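PDB 3KOG: putative pore-forming toxin from Bacteroides vulgatus ATCC 8482, which is of unknown function but may be a pore-forming toxin, probably a lipoprotein, built largely of beta strands. Local coordinates for residues Y187-S192 against T212-N217; Q101-N106 against V193-E198; L176-F181 against H230-S235. One frame throughout, in Å; residues are numbered along the deposited sequence.

Contact 1 of 3, residues Y187-S192 against T212-N217; sequences YMKTTS and TVDSYN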
ATOM      1  N   TYR A 187       2.238  10.904  -0.563  1.00 14.07           N
ATOM      2  CA  TYR A 187       0.985  10.358  -1.008  1.00 15.04           C
ATOM      3  C   TYR A 187       1.140   9.925  -2.432  1.00 14.71           C
ATOM      4  O   TYR A 187       1.483  10.703  -3.285  1.00 14.62           O
ATOM      5  CB  TYR A 187      -0.130  11.410  -0.920  1.00 15.96           C
ATOM      6  CG  TYR A 187      -0.461  11.929   0.447  1.00 20.16           C
ATOM      7  CD1 TYR A 187      -0.125  11.240   1.586  1.00 20.96           C
ATOM      8  CD2 TYR A 187      -1.202  13.098   0.583  1.00 26.08           C
ATOM      9  CE1 TYR A 187      -0.461  11.701   2.815  1.00 24.24           C
ATOM     10  CE2 TYR A 187      -1.549  13.569   1.822  1.00 29.56           C
ATOM     11  CZ  TYR A 187      -1.142  12.858   2.944  1.00 29.97           C
ATOM     12  OH  TYR A 187      -1.476  13.290   4.211  1.00 33.77           O
HETATM   13  N   MSE A 188       0.889   8.648  -2.665  1.00 14.71           N
HETATM   14  CA  MSE A 188       1.029   7.979  -3.932  1.00 14.51           C
HETATM   15  C   MSE A 188      -0.395   7.835  -4.549  1.00 14.86           C
HETATM   16  O   MSE A 188      -1.360   7.498  -3.830  1.00 14.18           O
HETATM   17  CB  MSE A 188       1.597   6.564  -3.690  1.00 14.62           C
HETATM   18  CG  MSE A 188       2.885   6.476  -2.825  1.00 15.60           C
HETATM   19 SE   MSE A 188       4.281   7.554  -3.600  0.75 14.80          SE
HETATM   20  CE  MSE A 188       4.327   6.809  -5.366  1.00 13.56           C
ATOM     21  N   LYS A 189      -0.514   8.180  -5.827  1.00 14.14           N
ATOM     22  CA  LYS A 189      -1.741   8.021  -6.613  1.00 14.82           C
ATOM     23  C   LYS A 189      -1.454   6.996  -7.690  1.00 13.68           C
ATOM     24  O   LYS A 189      -0.549   7.180  -8.487  1.00 14.56           O
ATOM     25  CB  LYS A 189      -2.158   9.333  -7.267  1.00 14.94           C
ATOM     26  CG  LYS A 189      -3.450   9.169  -8.109  1.00 17.98           C
ATOM     27  CD  LYS A 189      -3.951  10.472  -8.656  1.00 19.07           C
ATOM     28  CE  LYS A 189      -3.379  10.777 -10.001  1.00 21.73           C
ATOM     29  NZ  LYS A 189      -4.229  11.815 -10.691  1.00 22.04           N
ATOM     30  N   THR A 190      -2.167   5.874  -7.667  1.00 14.05           N
ATOM     31  CA  THR A 190      -1.942   4.804  -8.593  1.00 11.99           C
ATOM     32  C   THR A 190      -3.201   4.752  -9.516  1.00 13.02           C
ATOM     33  O   THR A 190      -4.310   4.655  -9.024  1.00 12.33           O
ATOM     34  CB  THR A 190      -1.709   3.484  -7.886  1.00 12.90           C
ATOM     35  OG1 THR A 190      -0.518   3.509  -7.066  1.00 13.45           O
ATOM     36  CG2 THR A 190      -1.613   2.328  -8.874  1.00 11.53           C
ATOM     37  N   THR A 191      -3.013   4.861 -10.826  1.00 11.03           N
ATOM     38  CA  THR A 191      -4.082   4.751 -11.823  1.00 11.99           C
ATOM     39  C   THR A 191      -3.984   3.359 -12.472  1.00 12.45           C
ATOM     40  O   THR A 191      -2.952   3.004 -13.048  1.00 13.29           O
ATOM     41  CB  THR A 191      -4.013   5.854 -12.898  1.00 12.13           C
ATOM     42  OG1 THR A 191      -3.933   7.144 -12.236  1.00 11.96           O
ATOM     43  CG2 THR A 191      -5.297   5.804 -13.879  1.00 14.27           C
ATOM     44  N   SER A 192      -5.056   2.583 -12.325  1.00 12.34           N
ATOM     45  CA  SER A 192      -5.126   1.206 -12.788  1.00 12.28           C
ATOM     46  C   SER A 192      -6.354   0.972 -13.658  1.00 11.22           C
ATOM     47  O   SER A 192      -7.441   1.437 -13.330  1.00 11.81           O
ATOM     48  CB  SER A 192      -5.137   0.263 -11.584  1.00 11.54           C
ATOM     49  OG  SER A 192      -3.991   0.442 -10.730  1.00 14.60           O
ATOM     50  N   THR A 212     -11.532   2.321 -14.770  1.00  9.63           N
ATOM     51  CA  THR A 212     -10.249   2.851 -14.338  1.00 10.64           C
ATOM     52  C   THR A 212     -10.361   3.357 -12.906  1.00 10.56           C
ATOM     53  O   THR A 212     -11.314   4.057 -12.555  1.00  9.76           O
ATOM     54  CB  THR A 212      -9.782   3.983 -15.276  1.00 11.16           C
ATOM     55  OG1 THR A 212      -9.678   3.470 -16.620  1.00  9.69           O
ATOM     56  CG2 THR A 212      -8.410   4.550 -14.796  1.00  8.57           C
ATOM     57  N   VAL A 213      -9.375   3.003 -12.099  1.00 10.93           N
ATOM     58  CA  VAL A 213      -9.357   3.341 -10.679  1.00 10.81           C
ATOM     59  C   VAL A 213      -8.151   4.192 -10.264  1.00 10.59           C
ATOM     60  O   VAL A 213      -7.003   3.826 -10.555  1.00  9.29           O
ATOM     61  CB  VAL A 213      -9.322   2.090  -9.851  1.00 10.73           C
ATOM     62  CG1 VAL A 213      -9.389   2.445  -8.355  1.00  7.98           C
ATOM     63  CG2 VAL A 213     -10.480   1.128 -10.303  1.00  9.29           C
ATOM     64  N   ASP A 214      -8.408   5.272  -9.533  1.00  9.52           N
ATOM     65  CA  ASP A 214      -7.334   5.944  -8.830  1.00 10.98           C
ATOM     66  C   ASP A 214      -7.334   5.478  -7.389  1.00 11.11           C
ATOM     67  O   ASP A 214      -8.350   5.547  -6.695  1.00 10.36           O
ATOM     68  CB  ASP A 214      -7.487   7.478  -8.839  1.00 11.61           C
ATOM     69  CG  ASP A 214      -7.065   8.127 -10.147  1.00 14.98           C
ATOM     70  OD1 ASP A 214      -6.431   7.492 -11.038  1.00 18.08           O
ATOM     71  OD2 ASP A 214      -7.311   9.337 -10.235  1.00 15.26           O
ATOM     72  N   SER A 215      -6.211   4.940  -6.954  1.00 10.89           N
ATOM     73  CA  SER A 215      -6.078   4.438  -5.599  1.00 12.14           C
ATOM     74  C   SER A 215      -4.882   5.141  -4.933  1.00 12.97           C
ATOM     75  O   SER A 215      -3.883   5.491  -5.589  1.00 13.04           O
ATOM     76  CB  SER A 215      -5.889   2.907  -5.537  1.00 11.76           C
ATOM     77  OG  SER A 215      -4.777   2.447  -6.243  1.00 13.74           O
ATOM     78  N   TYR A 216      -5.009   5.305  -3.628  1.00 12.22           N
ATOM     79  CA  TYR A 216      -4.110   6.143  -2.866  1.00 11.98           C
ATOM     80  C   TYR A 216      -3.533   5.385  -1.723  1.00 11.56           C
ATOM     81  O   TYR A 216      -4.229   4.620  -1.099  1.00 11.25           O
ATOM     82  CB  TYR A 216      -4.840   7.366  -2.318  1.00 12.22           C
ATOM     83  CG  TYR A 216      -5.384   8.247  -3.404  1.00 13.40           C
ATOM     84  CD1 TYR A 216      -6.634   7.990  -3.973  1.00 15.54           C
ATOM     85  CD2 TYR A 216      -4.631   9.287  -3.908  1.00 15.83           C
ATOM     86  CE1 TYR A 216      -7.108   8.739  -4.993  1.00 16.05           C
ATOM     87  CE2 TYR A 216      -5.115  10.078  -4.931  1.00 16.34           C
ATOM     88  CZ  TYR A 216      -6.361   9.799  -5.457  1.00 18.17           C
ATOM     89  OH  TYR A 216      -6.844  10.554  -6.486  1.00 21.32           O
ATOM     90  N   ASN A 217      -2.246   5.587  -1.452  1.00 11.17           N
ATOM     91  CA  ASN A 217      -1.626   5.038  -0.245  1.00 12.08           C
ATOM     92  C   ASN A 217      -0.450   5.927   0.180  1.00 11.66           C
ATOM     93  O   ASN A 217      -0.051   6.797  -0.568  1.00 11.41           O
ATOM     94  CB  ASN A 217      -1.186   3.576  -0.424  1.00 11.49           C
ATOM     95  CG  ASN A 217      -0.007   3.404  -1.353  1.00 14.12           C
ATOM     96  OD1 ASN A 217      -0.059   3.777  -2.513  1.00 17.73           O
ATOM     97  ND2 ASN A 217       1.075   2.824  -0.837  1.00 14.98           N
TER
HETATM   98  O   HOH W   1      -6.340  10.682 -12.377  1.00 37.32           O
HETATM   99  O   HOH W   2      -1.594   4.190  -4.682  1.00 18.60           O
HETATM  100  O   HOH W   3      -5.427   1.891  -8.890  1.00 19.59           O
HETATM  101  O   HOH W   4       1.707   3.245  -4.867  1.00 31.23           O
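Lys189 lays its aliphatic chain beside the ring of Tyr216, the two running alongside each other off the sheet from a non-hydrogen-bonded pair. CG, anti to the backbone N (chi1 180°), sits 3.7 Å from Tyr216 CE2, and CD reaches the phenol end, where Tyr216 OH is hydrogen-bonded to Glu139. A bend at chi3 (90°) turns CE off the extended line. Lys189 NZ stays 4.0 Å from Asp214 OD2, a long salt bridge; a water that accepts from NZ and donates to OD2 bridges them. The other carboxylate oxygen is held by Thr191, whose OG1 donates to Asp214 OD1 at 2.8 Å, on the syn side but well out of the carboxylate plane. Beside it Thr191 CG2 and Thr212 CG2 are pressed to 3.5 Å, a close fit for two methyls.

The face with Met188 (a selenomethionine), Thr190, Ser192, Ser215 and Asn217 is wetter. One water lies within 2.8 Å of Thr190 OG1, Ser215 O and Asn217 OD1, with more acceptors around it than it has protons. Another links Thr190 O with the hydroxyls of Ser192 and Ser215; Ser192 OG is also hydrogen-bonded to Ser105 OG, and Thr190 OG1 to Ser107 of the next strand. Beneath, the backbones pair regularly, Thr190 N to Ser215 O being 2.7 Å. This is the antiparallel pairing of a long beta hairpin, strands 179-198 and 207-225, within a mixed sheet.

Contact 2 of 3, residues Q101-N106 against V193-E198; sequences QEESSN and VYQIIE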
ATOM      1  N   GLN A 101      -9.640  -8.344 -13.823  1.00 17.63           N
ATOM      2  CA  GLN A 101      -8.224  -8.445 -14.173  1.00 17.45           C
ATOM      3  C   GLN A 101      -7.632  -7.070 -14.321  1.00 15.76           C
ATOM      4  O   GLN A 101      -8.084  -6.277 -15.139  1.00 13.82           O
ATOM      5  CB  GLN A 101      -8.087  -9.182 -15.493  1.00 18.01           C
ATOM      6  CG  GLN A 101      -6.645  -9.308 -16.015  1.00 21.16           C
ATOM      7  CD  GLN A 101      -6.602 -10.332 -17.093  1.00 25.65           C
ATOM      8  OE1 GLN A 101      -6.661 -11.523 -16.786  1.00 34.13           O
ATOM      9  NE2 GLN A 101      -6.602  -9.902 -18.369  1.00 27.40           N
ATOM     10  N   GLU A 102      -6.574  -6.812 -13.573  1.00 15.95           N
ATOM     11  CA  GLU A 102      -5.814  -5.564 -13.702  1.00 17.25           C
ATOM     12  C   GLU A 102      -4.923  -5.605 -14.935  1.00 17.86           C
ATOM     13  O   GLU A 102      -4.038  -6.443 -15.041  1.00 20.07           O
ATOM     14  CB  GLU A 102      -4.997  -5.313 -12.456  1.00 17.17           C
ATOM     15  CG  GLU A 102      -4.443  -3.873 -12.329  1.00 18.64           C
ATOM     16  CD  GLU A 102      -3.721  -3.647 -11.012  1.00 22.45           C
ATOM     17  OE1 GLU A 102      -3.621  -4.618 -10.222  1.00 25.27           O
ATOM     18  OE2 GLU A 102      -3.297  -2.492 -10.748  1.00 22.70           O
ATOM     19  N   GLU A 103      -5.162  -4.690 -15.851  1.00 17.13           N
ATOM     20  CA  GLU A 103      -4.535  -4.684 -17.162  1.00 16.78           C
ATOM     21  C   GLU A 103      -3.307  -3.779 -17.179  1.00 17.33           C
ATOM     22  O   GLU A 103      -2.391  -4.010 -17.962  1.00 16.90           O
ATOM     23  CB  GLU A 103      -5.502  -4.133 -18.217  1.00 17.39           C
ATOM     24  CG  GLU A 103      -6.809  -4.953 -18.414  1.00 20.05           C
ATOM     25  CD  GLU A 103      -6.541  -6.415 -18.805  1.00 25.82           C
ATOM     26  OE1 GLU A 103      -5.528  -6.646 -19.490  1.00 29.14           O
ATOM     27  OE2 GLU A 103      -7.309  -7.319 -18.407  1.00 25.89           O
ATOM     28  N   SER A 104      -3.299  -2.721 -16.372  1.00 16.33           N
ATOM     29  CA  SER A 104      -2.189  -1.780 -16.357  1.00 16.71           C
ATOM     30  C   SER A 104      -2.264  -0.940 -15.060  1.00 18.13           C
ATOM     31  O   SER A 104      -3.341  -0.784 -14.476  1.00 14.40           O
ATOM     32  CB  SER A 104      -2.216  -0.885 -17.587  1.00 17.93           C
ATOM     33  OG  SER A 104      -3.244   0.051 -17.525  1.00 17.94           O
ATOM     34  N   SER A 105      -1.110  -0.460 -14.602  1.00 17.83           N
ATOM     35  CA  SER A 105      -1.041   0.253 -13.356  1.00 20.25           C
ATOM     36  C   SER A 105       0.142   1.211 -13.384  1.00 21.15           C
ATOM     37  O   SER A 105       1.228   0.836 -13.791  1.00 21.27           O
ATOM     38  CB  SER A 105      -0.917  -0.707 -12.183  1.00 20.41           C
ATOM     39  OG  SER A 105      -1.237  -0.042 -10.996  1.00 23.17           O
ATOM     40  N   ASN A 106      -0.081   2.447 -12.978  1.00 20.88           N
ATOM     41  CA  ASN A 106       0.995   3.419 -12.938  1.00 21.61           C
ATOM     42  C   ASN A 106       0.873   4.263 -11.686  1.00 20.44           C
ATOM     43  O   ASN A 106      -0.169   4.851 -11.462  1.00 18.40           O
ATOM     44  CB  ASN A 106       0.941   4.318 -14.173  1.00 22.80           C
ATOM     45  CG  ASN A 106       2.015   5.392 -14.158  1.00 29.35           C
ATOM     46  OD1 ASN A 106       3.174   5.142 -14.543  1.00 38.93           O
ATOM     47  ND2 ASN A 106       1.645   6.602 -13.719  1.00 31.78           N
ATOM     48  N   VAL A 193      -6.189   0.208 -14.717  1.00  9.34           N
ATOM     49  CA  VAL A 193      -7.267  -0.108 -15.647  1.00 10.17           C
ATOM     50  C   VAL A 193      -7.549  -1.586 -15.438  1.00  9.35           C
ATOM     51  O   VAL A 193      -6.617  -2.396 -15.432  1.00  9.22           O
ATOM     52  CB  VAL A 193      -6.853   0.135 -17.118  1.00 10.74           C
ATOM     53  CG1 VAL A 193      -7.906  -0.425 -18.099  1.00 11.82           C
ATOM     54  CG2 VAL A 193      -6.521   1.637 -17.374  1.00 13.23           C
ATOM     55  N   TYR A 194      -8.825  -1.915 -15.242  1.00  8.75           N
ATOM     56  CA  TYR A 194      -9.288  -3.257 -15.030  1.00  8.32           C
ATOM     57  C   TYR A 194     -10.263  -3.651 -16.125  1.00  9.47           C
ATOM     58  O   TYR A 194     -11.064  -2.833 -16.592  1.00  8.67           O
ATOM     59  CB  TYR A 194     -10.042  -3.400 -13.694  1.00  8.63           C
ATOM     60  CG  TYR A 194      -9.218  -3.195 -12.448  1.00  7.42           C
ATOM     61  CD1 TYR A 194      -8.965  -1.931 -11.964  1.00  8.38           C
ATOM     62  CD2 TYR A 194      -8.576  -4.277 -11.806  1.00  8.89           C
ATOM     63  CE1 TYR A 194      -8.178  -1.751 -10.825  1.00  8.28           C
ATOM     64  CE2 TYR A 194      -7.784  -4.060 -10.692  1.00  9.43           C
ATOM     65  CZ  TYR A 194      -7.599  -2.800 -10.223  1.00  9.18           C
ATOM     66  OH  TYR A 194      -6.783  -2.587  -9.106  1.00 12.25           O
ATOM     67  N   GLN A 195     -10.256  -4.937 -16.479  1.00  9.91           N
ATOM     68  CA  GLN A 195     -11.371  -5.521 -17.219  1.00 10.71           C
ATOM     69  C   GLN A 195     -12.080  -6.530 -16.326  1.00 12.02           C
ATOM     70  O   GLN A 195     -11.440  -7.263 -15.506  1.00 14.31           O
ATOM     71  CB  GLN A 195     -10.904  -6.246 -18.474  1.00 11.04           C
ATOM     72  CG  GLN A 195     -10.427  -5.348 -19.566  1.00 13.59           C
ATOM     73  CD  GLN A 195     -10.244  -6.136 -20.847  1.00 16.94           C
ATOM     74  OE1 GLN A 195      -9.626  -7.179 -20.845  1.00 21.19           O
ATOM     75  NE2 GLN A 195     -10.810  -5.661 -21.923  1.00 20.72           N
ATOM     76  N   ILE A 196     -13.392  -6.575 -16.490  1.00 12.13           N
ATOM     77  CA  ILE A 196     -14.197  -7.604 -15.884  1.00 12.81           C
ATOM     78  C   ILE A 196     -14.385  -8.658 -16.963  1.00 11.74           C
ATOM     79  O   ILE A 196     -14.814  -8.339 -18.060  1.00 12.01           O
ATOM     80  CB  ILE A 196     -15.523  -7.064 -15.385  1.00 12.47           C
ATOM     81  CG1 ILE A 196     -15.234  -6.084 -14.237  1.00 14.87           C
ATOM     82  CG2 ILE A 196     -16.425  -8.252 -14.935  1.00 12.62           C
ATOM     83  CD1 ILE A 196     -16.389  -5.259 -13.803  1.00 13.76           C
ATOM     84  N   ILE A 197     -14.026  -9.895 -16.652  1.00 12.44           N
ATOM     85  CA  ILE A 197     -13.971 -10.978 -17.643  1.00 12.41           C
ATOM     86  C   ILE A 197     -14.783 -12.194 -17.182  1.00 13.39           C
ATOM     87  O   ILE A 197     -14.801 -12.541 -16.015  1.00 12.78           O
ATOM     88  CB  ILE A 197     -12.518 -11.424 -17.932  1.00 12.47           C
ATOM     89  CG1 ILE A 197     -11.689 -10.240 -18.386  1.00 13.42           C
ATOM     90  CG2 ILE A 197     -12.499 -12.559 -19.025  1.00 13.07           C
ATOM     91  CD1 ILE A 197     -10.207 -10.524 -18.392  1.00 15.38           C
ATOM     92  N   GLU A 198     -15.479 -12.821 -18.118  1.00 13.36           N
ATOM     93  CA  GLU A 198     -16.293 -13.999 -17.815  1.00 14.89           C
ATOM     94  C   GLU A 198     -15.445 -15.179 -17.358  1.00 15.99           C
ATOM     95  O   GLU A 198     -14.410 -15.452 -17.943  1.00 14.54           O
ATOM     96  CB  GLU A 198     -17.058 -14.384 -19.054  1.00 14.18           C
ATOM     97  CG  GLU A 198     -18.111 -13.353 -19.456  1.00 14.79           C
ATOM     98  CD  GLU A 198     -18.730 -13.667 -20.788  1.00 13.76           C
ATOM     99  OE1 GLU A 198     -18.096 -14.395 -21.579  1.00 12.30           O
ATOM    100  OE2 GLU A 198     -19.834 -13.177 -21.056  1.00 17.23           O
TER
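A classic beta bulge interrupts the pairing: Glu103 and Ser104 both face Val193, shifting the register by one residue. Val193 O takes the amide of Glu103 at 2.7 Å from N, while the amide of Ser104 makes only a weak bond to the same oxygen, 3.5 Å from N. Val193 N in turn donates to Ser104 O. On the far side of the bulge, Gln101 and Gln195 form a regular hydrogen-bonded pair, N of Gln101 to O of Gln195 being 2.7 Å and almost straight at 177°.

Next to that pair Glu102 crosses the ring of Tyr194. Its CG, anti to the backbone N (chi1 -165°), lies over one face in a CH-pi contact, 4.2 Å from the ring centroid, and CB approaches the rim at CE2, 3.5 Å away. The carboxylate continues toward the phenol end, its plane 22° from the ring's, and OE2 has its hydrogen bond with Ser192 OG.

With the bulge, Glu103 points its CB toward the facing strand. Glu103 CG packs 3.8 Å from Gln195 CG, and the bend at chi2 turns CD from there. Glu103 OE2 receives Gln101 NE2 at 2.7 Å through the syn lone pair, a bond within the one strand. The Gln101 amide also rests against Ile197 CD1.

The contact joins strand 98-120 to the C-terminal part of strand 179-198. Beyond it, Tyr194 meets the rings of Tyr159 and Phe211, the latter on strand 207-225, and Ile196 packs on Ile152, Ile155 and Ile156 of helix 150-158.

Contact 3 of 3, residues L176-F181 against H230-S235; sequences LAHSRF and HGHAPS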
ATOM      1  N   LEU A 176      19.236   9.443  14.456  1.00 18.30           N
ATOM      2  CA  LEU A 176      20.617   8.995  14.656  1.00 18.37           C
ATOM      3  C   LEU A 176      21.462  10.022  15.345  1.00 17.31           C
ATOM      4  O   LEU A 176      21.099  11.193  15.437  1.00 17.62           O
ATOM      5  CB  LEU A 176      21.269   8.577  13.314  1.00 19.01           C
ATOM      6  CG  LEU A 176      20.724   7.300  12.664  1.00 19.71           C
ATOM      7  CD1 LEU A 176      21.466   6.984  11.376  1.00 19.27           C
ATOM      8  CD2 LEU A 176      20.832   6.118  13.631  1.00 20.29           C
ATOM      9  N   ALA A 177      22.605   9.584  15.854  1.00 17.44           N
ATOM     10  CA  ALA A 177      23.614  10.529  16.321  1.00 17.54           C
ATOM     11  C   ALA A 177      24.191  11.277  15.126  1.00 17.56           C
ATOM     12  O   ALA A 177      24.210  10.758  13.985  1.00 17.21           O
ATOM     13  CB  ALA A 177      24.699   9.818  17.122  1.00 18.11           C
ATOM     14  N   HIS A 178      24.627  12.510  15.367  1.00 17.26           N
ATOM     15  CA  HIS A 178      25.335  13.319  14.356  1.00 16.80           C
ATOM     16  C   HIS A 178      24.530  13.401  13.068  1.00 15.86           C
ATOM     17  O   HIS A 178      25.028  13.070  11.976  1.00 16.15           O
ATOM     18  CB  HIS A 178      26.738  12.758  14.105  1.00 17.61           C
ATOM     19  CG  HIS A 178      27.578  12.654  15.347  1.00 17.75           C
ATOM     20  ND1 HIS A 178      28.111  13.753  15.980  1.00 17.86           N
ATOM     21  CD2 HIS A 178      27.971  11.578  16.073  1.00 19.01           C
ATOM     22  CE1 HIS A 178      28.806  13.362  17.036  1.00 20.39           C
ATOM     23  NE2 HIS A 178      28.736  12.046  17.117  1.00 19.69           N
ATOM     24  N   SER A 179      23.263  13.762  13.218  1.00 14.98           N
ATOM     25  CA  SER A 179      22.287  13.648  12.120  1.00 14.24           C
ATOM     26  C   SER A 179      21.393  14.862  12.009  1.00 12.93           C
ATOM     27  O   SER A 179      20.976  15.428  13.015  1.00 13.31           O
ATOM     28  CB  SER A 179      21.403  12.413  12.314  1.00 14.79           C
ATOM     29  OG  SER A 179      20.383  12.383  11.338  1.00 15.09           O
ATOM     30  N   ARG A 180      21.133  15.258  10.774  1.00 12.61           N
ATOM     31  CA  ARG A 180      20.110  16.227  10.430  1.00 12.70           C
ATOM     32  C   ARG A 180      18.889  15.386  10.098  1.00 11.83           C
ATOM     33  O   ARG A 180      18.851  14.690   9.069  1.00 11.17           O
ATOM     34  CB  ARG A 180      20.559  17.056   9.224  1.00 13.53           C
ATOM     35  CG  ARG A 180      19.584  18.089   8.756  1.00 16.86           C
ATOM     36  CD  ARG A 180      20.118  18.814   7.539  1.00 21.87           C
ATOM     37  NE  ARG A 180      19.515  20.126   7.430  1.00 28.79           N
ATOM     38  CZ  ARG A 180      19.832  21.177   8.190  1.00 33.01           C
ATOM     39  NH1 ARG A 180      20.771  21.093   9.147  1.00 33.73           N
ATOM     40  NH2 ARG A 180      19.183  22.326   8.003  1.00 34.38           N
ATOM     41  N   PHE A 181      17.921  15.411  11.000  1.00 11.63           N
ATOM     42  CA  PHE A 181      16.762  14.536  10.935  1.00 11.00           C
ATOM     43  C   PHE A 181      15.528  15.273  10.486  1.00 10.44           C
ATOM     44  O   PHE A 181      15.260  16.388  10.941  1.00 11.24           O
ATOM     45  CB  PHE A 181      16.532  13.897  12.316  1.00 12.19           C
ATOM     46  CG  PHE A 181      15.274  13.051  12.407  1.00 10.19           C
ATOM     47  CD1 PHE A 181      15.296  11.716  12.051  1.00 10.65           C
ATOM     48  CD2 PHE A 181      14.062  13.611  12.802  1.00 12.87           C
ATOM     49  CE1 PHE A 181      14.100  10.945  12.072  1.00  9.43           C
ATOM     50  CE2 PHE A 181      12.897  12.853  12.874  1.00 10.27           C
ATOM     51  CZ  PHE A 181      12.918  11.513  12.493  1.00 10.37           C
ATOM     52  N   HIS A 230      29.414  19.710  10.114  1.00 17.43           N
ATOM     53  CA  HIS A 230      29.667  18.801  11.270  1.00 17.94           C
ATOM     54  C   HIS A 230      30.721  17.751  10.892  1.00 17.98           C
ATOM     55  O   HIS A 230      30.812  17.354   9.725  1.00 16.28           O
ATOM     56  CB  HIS A 230      28.349  18.107  11.671  1.00 19.44           C
ATOM     57  CG  HIS A 230      28.347  17.476  13.038  1.00 21.45           C
ATOM     58  ND1 HIS A 230      28.553  18.199  14.195  1.00 22.15           N
ATOM     59  CD2 HIS A 230      28.085  16.206  13.435  1.00 21.96           C
ATOM     60  CE1 HIS A 230      28.457  17.396  15.242  1.00 23.51           C
ATOM     61  NE2 HIS A 230      28.153  16.185  14.810  1.00 24.27           N
ATOM     62  N   GLY A 231      31.517  17.313  11.877  1.00 17.79           N
ATOM     63  CA  GLY A 231      32.693  16.473  11.629  1.00 17.76           C
ATOM     64  C   GLY A 231      32.429  14.967  11.603  1.00 18.10           C
ATOM     65  O   GLY A 231      33.371  14.190  11.430  1.00 17.60           O
ATOM     66  N   HIS A 232      31.162  14.566  11.779  1.00 17.48           N
ATOM     67  CA  HIS A 232      30.751  13.164  11.705  1.00 17.90           C
ATOM     68  C   HIS A 232      29.574  13.026  10.767  1.00 17.19           C
ATOM     69  O   HIS A 232      28.799  13.964  10.613  1.00 16.01           O
ATOM     70  CB  HIS A 232      30.307  12.642  13.076  1.00 18.50           C
ATOM     71  CG  HIS A 232      31.433  12.441  14.029  1.00 22.22           C
ATOM     72  ND1 HIS A 232      32.405  11.482  13.833  1.00 24.84           N
ATOM     73  CD2 HIS A 232      31.766  13.102  15.166  1.00 23.46           C
ATOM     74  CE1 HIS A 232      33.299  11.575  14.808  1.00 26.85           C
ATOM     75  NE2 HIS A 232      32.928  12.545  15.632  1.00 24.12           N
ATOM     76  N   ALA A 233      29.448  11.848  10.165  1.00 17.65           N
ATOM     77  CA  ALA A 233      28.268  11.470   9.420  1.00 18.28           C
ATOM     78  C   ALA A 233      27.265  10.818  10.410  1.00 18.70           C
ATOM     79  O   ALA A 233      27.625  10.514  11.547  1.00 19.00           O
ATOM     80  CB  ALA A 233      28.634  10.523   8.251  1.00 17.59           C
ATOM     81  N   PRO A 234      26.010  10.639   9.988  1.00 19.24           N
ATOM     82  CA  PRO A 234      25.050  10.068  10.911  1.00 20.53           C
ATOM     83  C   PRO A 234      25.375   8.618  11.238  1.00 22.72           C
ATOM     84  O   PRO A 234      25.746   7.843  10.333  1.00 21.73           O
ATOM     85  CB  PRO A 234      23.731  10.151  10.149  1.00 20.27           C
ATOM     86  CG  PRO A 234      23.909  11.273   9.174  1.00 19.04           C
ATOM     87  CD  PRO A 234      25.363  11.207   8.787  1.00 18.54           C
ATOM     88  N   SER A 235      25.237   8.274  12.517  1.00 24.83           N
ATOM     89  CA  SER A 235      25.438   6.893  12.997  1.00 26.76           C
ATOM     90  C   SER A 235      24.751   6.685  14.348  1.00 28.73           C
ATOM     91  O   SER A 235      24.146   7.604  14.905  1.00 28.44           O
ATOM     92  CB  SER A 235      26.934   6.587  13.150  1.00 26.78           C
ATOM     93  OG  SER A 235      27.512   7.338  14.213  1.00 25.62           O
TER
HETATM   94  O   HOH W   5      26.145  14.686  10.241  1.00  8.83           O
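The His178 ring carries His232 over one face and His230 at its edge, an aromatic cluster of three histidines. His232 CB sits over the face, 3.8 Å from the ring centroid, in a CH-pi contact, and CD2 lies above the same face, displaced toward the rim and 3.5 Å from His178 CE1. The two rings meet obliquely, planes 46° apart, though the side chains run side by side.

At the edge, His178 ND1 and His230 NE2 share a hydrogen bond of 2.7 Å in which either nitrogen could be the donor. The rings meet rim to rim with planes at 32°, and the side chains cross at about a right angle.

The cluster stands where the chain enters strand 179-198: His178 and Ser179 both face Asn120 in a G1 beta bulge, and His178 has positive phi. The loop after strand 207-225 folds back over this corner. Pro234 CB touches both Ser179 CB, at 3.9 Å, and, somewhat farther, Leu176 CD1. Ser179 OG itself bonds Asn224.

Backbone contact amounts to a single antiparallel bridge between Ala177 and Ser235. Ser235 N donates to Ala177 O at 3.1 Å, but the return bond from Ala177 N to Ser235 O is weak, bent to 125°. One water then spans the two backbones, donating to His178 O at 2.6 Å and to His232 O at 2.8 Å.

From the N terminus, strand 98-120 comes first, with its 101-106 part. Next come 176-181, leading into strand 179-198, which serves all three contacts and whose 187-192 and 193-198 follow; 193-198 closes contact 2 across 86 residues. Contact 1 closes the shortest loop, the hairpin from 187-192 to 212-217, and lies wholly within the span from 176-181 to 230-235 that contact 3 closes. Contact 2 crosses both of the others. Contacts 1 and 2 touch, Ser192 OG lying 2.8 Å from Ser105 OG, and set strand 179-198 between 98-120 and 207-225. Contact 3 ties the loop after 207-225 to the start of that strand, its centre about 47 Å from that of contact 2.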